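Local atomic coordinates of putative molybdenum carrier protein (Syntrophus aciditrophicus SB, PDB entry 3IMK), a protein that is of unknown function but may bind and carry molybdenum, and belongs to the circularly permuted YpsA family of the SLOG clan. Residues I106-I120 with Y146-A158. Sequence-based numbering, arbitrary orientation.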
loop_
_atom_site.group_PDB
_atom_site.type_symbol
_atom_site.label_atom_id
_atom_site.label_comp_id
_atom_site.label_asym_id
_atom_site.label_seq_id
_atom_site.Cartn_x
_atom_site.Cartn_y
_atom_site.Cartn_z
ATOM N N ILE A 106 9.540 3.308 1.720
ATOM C CA ILE A 106 10.509 3.167 0.638
ATOM C C ILE A 106 10.429 4.419 -0.228
ATOM O O ILE A 106 9.417 4.673 -0.874
ATOM C CB ILE A 106 10.251 1.909 -0.190
ATOM C CG1 ILE A 106 10.462 0.662 0.659
ATOM C CG2 ILE A 106 11.127 1.864 -1.459
ATOM C CD1 ILE A 106 11.905 0.480 1.275
ATOM N N ASP A 107 11.534 5.166 -0.296
ATOM C CA ASP A 107 11.683 6.337 -1.144
ATOM C C ASP A 107 12.532 5.876 -2.356
ATOM O O ASP A 107 13.737 5.697 -2.257
ATOM C CB ASP A 107 12.347 7.482 -0.375
ATOM C CG ASP A 107 12.536 8.724 -1.212
ATOM O OD1 ASP A 107 12.369 8.685 -2.461
ATOM O OD2 ASP A 107 12.819 9.794 -0.634
ATOM N N LEU A 108 11.861 5.684 -3.487
ATOM C CA LEU A 108 12.489 5.157 -4.688
ATOM C C LEU A 108 13.314 6.195 -5.413
ATOM O O LEU A 108 13.881 5.868 -6.456
ATOM C CB LEU A 108 11.436 4.501 -5.597
ATOM C CG LEU A 108 10.862 3.199 -5.081
ATOM C CD1 LEU A 108 9.770 2.682 -6.017
ATOM C CD2 LEU A 108 11.904 2.120 -4.851
ATOM N N ASP A 109 13.459 7.397 -4.844
ATOM C CA ASP A 109 14.558 8.289 -5.265
ATOM C C ASP A 109 15.869 8.036 -4.504
ATOM O O ASP A 109 16.921 8.558 -4.905
ATOM C CB ASP A 109 14.198 9.771 -5.115
ATOM C CG ASP A 109 13.231 10.270 -6.166
ATOM O OD1 ASP A 109 12.920 9.565 -7.161
ATOM O OD2 ASP A 109 12.748 11.428 -6.010
ATOM N N ARG A 110 15.798 7.276 -3.409
ATOM C CA ARG A 110 16.950 7.083 -2.538
ATOM C C ARG A 110 17.496 5.667 -2.566
ATOM O O ARG A 110 18.649 5.446 -2.188
ATOM C CB ARG A 110 16.585 7.438 -1.090
ATOM C CG ARG A 110 16.101 8.866 -0.897
ATOM C CD ARG A 110 17.173 9.835 -0.555
ATOM N NE ARG A 110 18.150 10.008 -1.626
ATOM C CZ ARG A 110 18.022 10.841 -2.665
ATOM N NH1 ARG A 110 16.949 11.626 -2.804
ATOM N NH2 ARG A 110 18.989 10.889 -3.582
ATOM N N ILE A 111 16.676 4.711 -2.989
ATOM C CA ILE A 111 17.056 3.291 -2.990
ATOM C C ILE A 111 16.565 2.682 -4.302
ATOM O O ILE A 111 15.459 2.996 -4.758
ATOM C CB ILE A 111 16.443 2.580 -1.736
ATOM C CG1 ILE A 111 17.036 1.188 -1.561
ATOM C CG2 ILE A 111 14.931 2.594 -1.747
ATOM C CD1 ILE A 111 16.647 0.538 -0.188
ATOM N N SER A 112 17.315 1.728 -4.843
ATOM C CA SER A 112 16.853 1.006 -6.034
ATOM C C SER A 112 15.716 0.033 -5.709
ATOM O O SER A 112 15.562 -0.389 -4.596
ATOM C CB SER A 112 18.023 0.244 -6.656
ATOM O OG SER A 112 18.442 -0.808 -5.786
ATOM N N ILE A 113 14.906 -0.332 -6.705
ATOM C CA ILE A 113 13.832 -1.285 -6.440
ATOM C C ILE A 113 14.379 -2.634 -5.952
ATOM O O ILE A 113 13.755 -3.280 -5.104
ATOM C CB ILE A 113 12.826 -1.493 -7.617
ATOM C CG1 ILE A 113 13.537 -2.006 -8.879
ATOM C CG2 ILE A 113 12.011 -0.185 -7.870
ATOM C CD1 ILE A 113 12.603 -2.442 -9.998
ATOM N N GLU A 114 15.527 -3.067 -6.474
ATOM C CA GLU A 114 16.056 -4.353 -6.032
ATOM C C GLU A 114 16.432 -4.321 -4.568
ATOM O O GLU A 114 16.161 -5.259 -3.835
ATOM C CB GLU A 114 17.276 -4.743 -6.859
ATOM C CG GLU A 114 16.976 -4.954 -8.339
ATOM C CD GLU A 114 17.097 -3.679 -9.189
ATOM O OE1 GLU A 114 17.243 -2.573 -8.660
ATOM O OE2 GLU A 114 17.066 -3.799 -10.456
ATOM N N ASP A 115 17.094 -3.286 -4.139
ATOM C CA ASP A 115 17.549 -3.185 -2.727
ATOM C C ASP A 115 16.343 -2.951 -1.792
ATOM O O ASP A 115 16.271 -3.476 -0.670
ATOM C CB ASP A 115 18.622 -2.103 -2.617
ATOM C CG ASP A 115 19.885 -2.423 -3.481
ATOM O OD1 ASP A 115 20.148 -3.587 -3.710
ATOM O OD2 ASP A 115 20.610 -1.511 -3.787
ATOM N N ALA A 116 15.392 -2.154 -2.262
ATOM C CA ALA A 116 14.165 -1.956 -1.514
ATOM C C ALA A 116 13.442 -3.275 -1.251
ATOM O O ALA A 116 12.879 -3.479 -0.180
ATOM C CB ALA A 116 13.207 -0.968 -2.236
ATOM N N ALA A 117 13.381 -4.134 -2.269
ATOM C CA ALA A 117 12.710 -5.438 -2.112
ATOM C C ALA A 117 13.346 -6.228 -0.967
ATOM O O ALA A 117 12.636 -6.863 -0.177
ATOM C CB ALA A 117 12.763 -6.234 -3.422
ATOM N N THR A 118 14.675 -6.170 -0.873
ATOM C CA THR A 118 15.393 -6.822 0.252
ATOM C C THR A 118 14.948 -6.259 1.594
ATOM O O THR A 118 14.653 -7.002 2.559
ATOM C CB THR A 118 16.867 -6.704 0.082
ATOM O OG1 THR A 118 17.218 -7.426 -1.103
ATOM C CG2 THR A 118 17.677 -7.271 1.303
ATOM N N LEU A 119 14.889 -4.934 1.687
ATOM C CA LEU A 119 14.401 -4.300 2.909
ATOM C C LEU A 119 12.974 -4.709 3.280
ATOM O O LEU A 119 12.657 -4.898 4.462
ATOM C CB LEU A 119 14.502 -2.766 2.850
ATOM C CG LEU A 119 15.780 -2.100 3.355
ATOM C CD1 LEU A 119 17.078 -2.787 3.031
ATOM C CD2 LEU A 119 15.812 -0.611 2.984
ATOM N N ILE A 120 12.077 -4.745 2.294
ATOM C CA ILE A 120 10.700 -5.130 2.538
ATOM C C ILE A 120 10.635 -6.593 3.027
ATOM O O ILE A 120 9.853 -6.942 3.913
ATOM C CB ILE A 120 9.799 -4.909 1.276
ATOM C CG1 ILE A 120 9.829 -3.444 0.813
ATOM C CG2 ILE A 120 8.343 -5.379 1.572
ATOM C CD1 ILE A 120 9.257 -3.203 -0.587
ATOM N N TYR A 146 2.670 4.400 -10.085
ATOM C CA TYR A 146 1.932 3.154 -10.348
ATOM C C TYR A 146 2.906 2.074 -10.824
ATOM O O TYR A 146 2.980 0.990 -10.267
ATOM C CB TYR A 146 0.826 3.396 -11.396
ATOM C CG TYR A 146 0.132 2.108 -11.790
ATOM C CD1 TYR A 146 0.620 1.308 -12.806
ATOM C CD2 TYR A 146 -1.015 1.692 -11.117
ATOM C CE1 TYR A 146 0.015 0.108 -13.124
ATOM C CE2 TYR A 146 -1.618 0.505 -11.411
ATOM C CZ TYR A 146 -1.115 -0.276 -12.452
ATOM O OH TYR A 146 -1.718 -1.480 -12.768
ATOM N N GLN A 147 3.668 2.391 -11.868
ATOM C CA GLN A 147 4.547 1.357 -12.430
ATOM C C GLN A 147 5.725 1.034 -11.496
ATOM O O GLN A 147 6.195 -0.101 -11.461
ATOM C CB GLN A 147 5.082 1.731 -13.815
ATOM C CG GLN A 147 5.723 0.549 -14.562
ATOM C CD GLN A 147 4.755 -0.620 -14.759
ATOM O OE1 GLN A 147 3.617 -0.406 -15.205
ATOM N NE2 GLN A 147 5.169 -1.838 -14.397
ATOM N N ALA A 148 6.217 2.038 -10.788
ATOM C CA ALA A 148 7.288 1.789 -9.849
ATOM C C ALA A 148 6.836 0.809 -8.759
ATOM O O ALA A 148 7.606 -0.086 -8.331
ATOM C CB ALA A 148 7.737 3.101 -9.217
ATOM N N THR A 149 5.598 1.015 -8.278
ATOM C CA THR A 149 4.995 0.119 -7.296
ATOM C C THR A 149 4.877 -1.307 -7.853
ATOM O O THR A 149 5.242 -2.280 -7.191
ATOM C CB THR A 149 3.648 0.683 -6.811
ATOM O OG1 THR A 149 3.934 1.906 -6.130
ATOM C CG2 THR A 149 3.001 -0.283 -5.821
HETATM N N MSE A 150 4.342 -1.438 -9.080
HETATM C CA MSE A 150 4.267 -2.764 -9.721
HETATM C C MSE A 150 5.638 -3.430 -9.780
HETATM O O MSE A 150 5.770 -4.610 -9.468
HETATM C CB MSE A 150 3.635 -2.688 -11.125
HETATM C CG MSE A 150 2.196 -2.173 -11.161
HETATM SE SE MSE A 150 0.965 -3.456 -10.462
HETATM C CE MSE A 150 0.963 -4.871 -11.811
ATOM N N ASP A 151 6.636 -2.671 -10.229
ATOM C CA ASP A 151 7.966 -3.213 -10.474
ATOM C C ASP A 151 8.590 -3.630 -9.136
ATOM O O ASP A 151 9.212 -4.681 -9.046
ATOM C CB ASP A 151 8.857 -2.170 -11.169
ATOM C CG ASP A 151 8.463 -1.862 -12.588
ATOM O OD1 ASP A 151 7.661 -2.613 -13.170
ATOM O OD2 ASP A 151 8.986 -0.829 -13.134
ATOM N N LEU A 152 8.399 -2.816 -8.099
ATOM C CA LEU A 152 8.915 -3.136 -6.773
ATOM C C LEU A 152 8.286 -4.432 -6.224
ATOM O O LEU A 152 8.968 -5.315 -5.681
ATOM C CB LEU A 152 8.662 -1.950 -5.810
ATOM C CG LEU A 152 9.058 -2.157 -4.341
ATOM C CD1 LEU A 152 10.535 -2.535 -4.224
ATOM C CD2 LEU A 152 8.765 -0.862 -3.594
ATOM N N LEU A 153 6.959 -4.508 -6.289
ATOM C CA LEU A 153 6.271 -5.691 -5.776
ATOM C C LEU A 153 6.663 -6.951 -6.547
ATOM O O LEU A 153 6.757 -8.050 -5.958
ATOM C CB LEU A 153 4.751 -5.454 -5.753
ATOM C CG LEU A 153 4.278 -4.381 -4.767
ATOM C CD1 LEU A 153 2.754 -4.131 -4.931
ATOM C CD2 LEU A 153 4.641 -4.696 -3.336
ATOM N N GLU A 154 6.897 -6.802 -7.844
ATOM C CA GLU A 154 7.368 -7.940 -8.623
ATOM C C GLU A 154 8.691 -8.489 -8.103
ATOM O O GLU A 154 8.884 -9.699 -8.040
ATOM C CB GLU A 154 7.439 -7.608 -10.095
ATOM C CG GLU A 154 6.031 -7.484 -10.726
ATOM C CD GLU A 154 5.316 -8.853 -11.045
ATOM O OE1 GLU A 154 5.994 -9.916 -11.120
ATOM O OE2 GLU A 154 4.072 -8.806 -11.277
ATOM N N VAL A 155 9.615 -7.611 -7.751
ATOM C CA VAL A 155 10.909 -8.098 -7.217
ATOM C C VAL A 155 10.721 -8.683 -5.832
ATOM O O VAL A 155 11.290 -9.733 -5.513
ATOM C CB VAL A 155 12.009 -6.977 -7.210
ATOM C CG1 VAL A 155 13.321 -7.507 -6.601
ATOM C CG2 VAL A 155 12.216 -6.394 -8.632
ATOM N N PHE A 156 9.884 -8.026 -5.011
ATOM C CA PHE A 156 9.594 -8.512 -3.666
ATOM C C PHE A 156 8.920 -9.889 -3.628
ATOM O O PHE A 156 9.334 -10.741 -2.839
ATOM C CB PHE A 156 8.787 -7.414 -2.906
ATOM C CG PHE A 156 8.194 -7.857 -1.594
ATOM C CD1 PHE A 156 8.965 -8.513 -0.651
ATOM C CD2 PHE A 156 6.892 -7.554 -1.288
ATOM C CE1 PHE A 156 8.387 -8.951 0.546
ATOM C CE2 PHE A 156 6.318 -7.946 -0.082
ATOM C CZ PHE A 156 7.079 -8.644 0.829
ATOM N N LEU A 157 7.890 -10.093 -4.459
ATOM C CA LEU A 157 6.989 -11.301 -4.348
ATOM C C LEU A 157 6.835 -12.162 -5.595
ATOM O O LEU A 157 6.142 -13.193 -5.550
ATOM C CB LEU A 157 5.584 -10.886 -3.962
ATOM C CG LEU A 157 5.410 -10.385 -2.544
ATOM C CD1 LEU A 157 3.996 -9.820 -2.363
ATOM C CD2 LEU A 157 5.761 -11.503 -1.535
ATOM N N ALA A 158 7.435 -11.745 -6.695
ATOM C CA ALA A 158 7.432 -12.526 -7.935
ATOM C C ALA A 158 8.882 -12.850 -8.316
ATOM O O ALA A 158 9.750 -12.995 -7.442
ATOM C CB ALA A 158 6.732 -11.745 -9.040
ATOM O OXT ALA A 158 9.227 -12.965 -9.504
#
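Asp107 OD1 is gripped twice, by Gly83 N and by Asp109 N (2.9 Å), and the Asx turn closed by the second bond carries Leu108 onto helix 146-157, its CD1 3.8 Å from Ala148 CB. Leu152 is the knob of the interface, set into a hole formed by Ile113, Ala116, Ala117 and Ile120. With CG anti to the backbone N (chi1 176°), its CD1 dips between the turns of the facing helix, 3.7 Å from Ala116 CB and 3.4 Å from Ile113 O, a carbonyl already bonded to Ala117 N. The other branch, CD2, meets Ile120 CD1 tip to tip at 3.8 Å. In this Rossmann-like parallel sheet, 113-120 starts the helix that leaves edge strand 103-107, while 146-157 follows strand 131-135; the two helix axes approach to 8.5 Å and cross at -55°, with Ile106 and Ile120 reaching Leu78 of the neighbouring strand beneath. Farther along, Ala117 CB presses tightly on Val155 CG1 (3.5 Å). Ile120 CG2 stands over the centre of the Phe156 ring, a CH-pi contact 3.5 Å from the centroid, while Leu157 CG lies toward the rim of the opposite face. A serine in place of Phe156 would probably leave Ile120 CG2 without its aromatic platform and open a gap beside Leu157 and Pro6. On the outer side, in one of its two conformers, Ile113 CD1 sits between Asp151 CB and Val155 CG2.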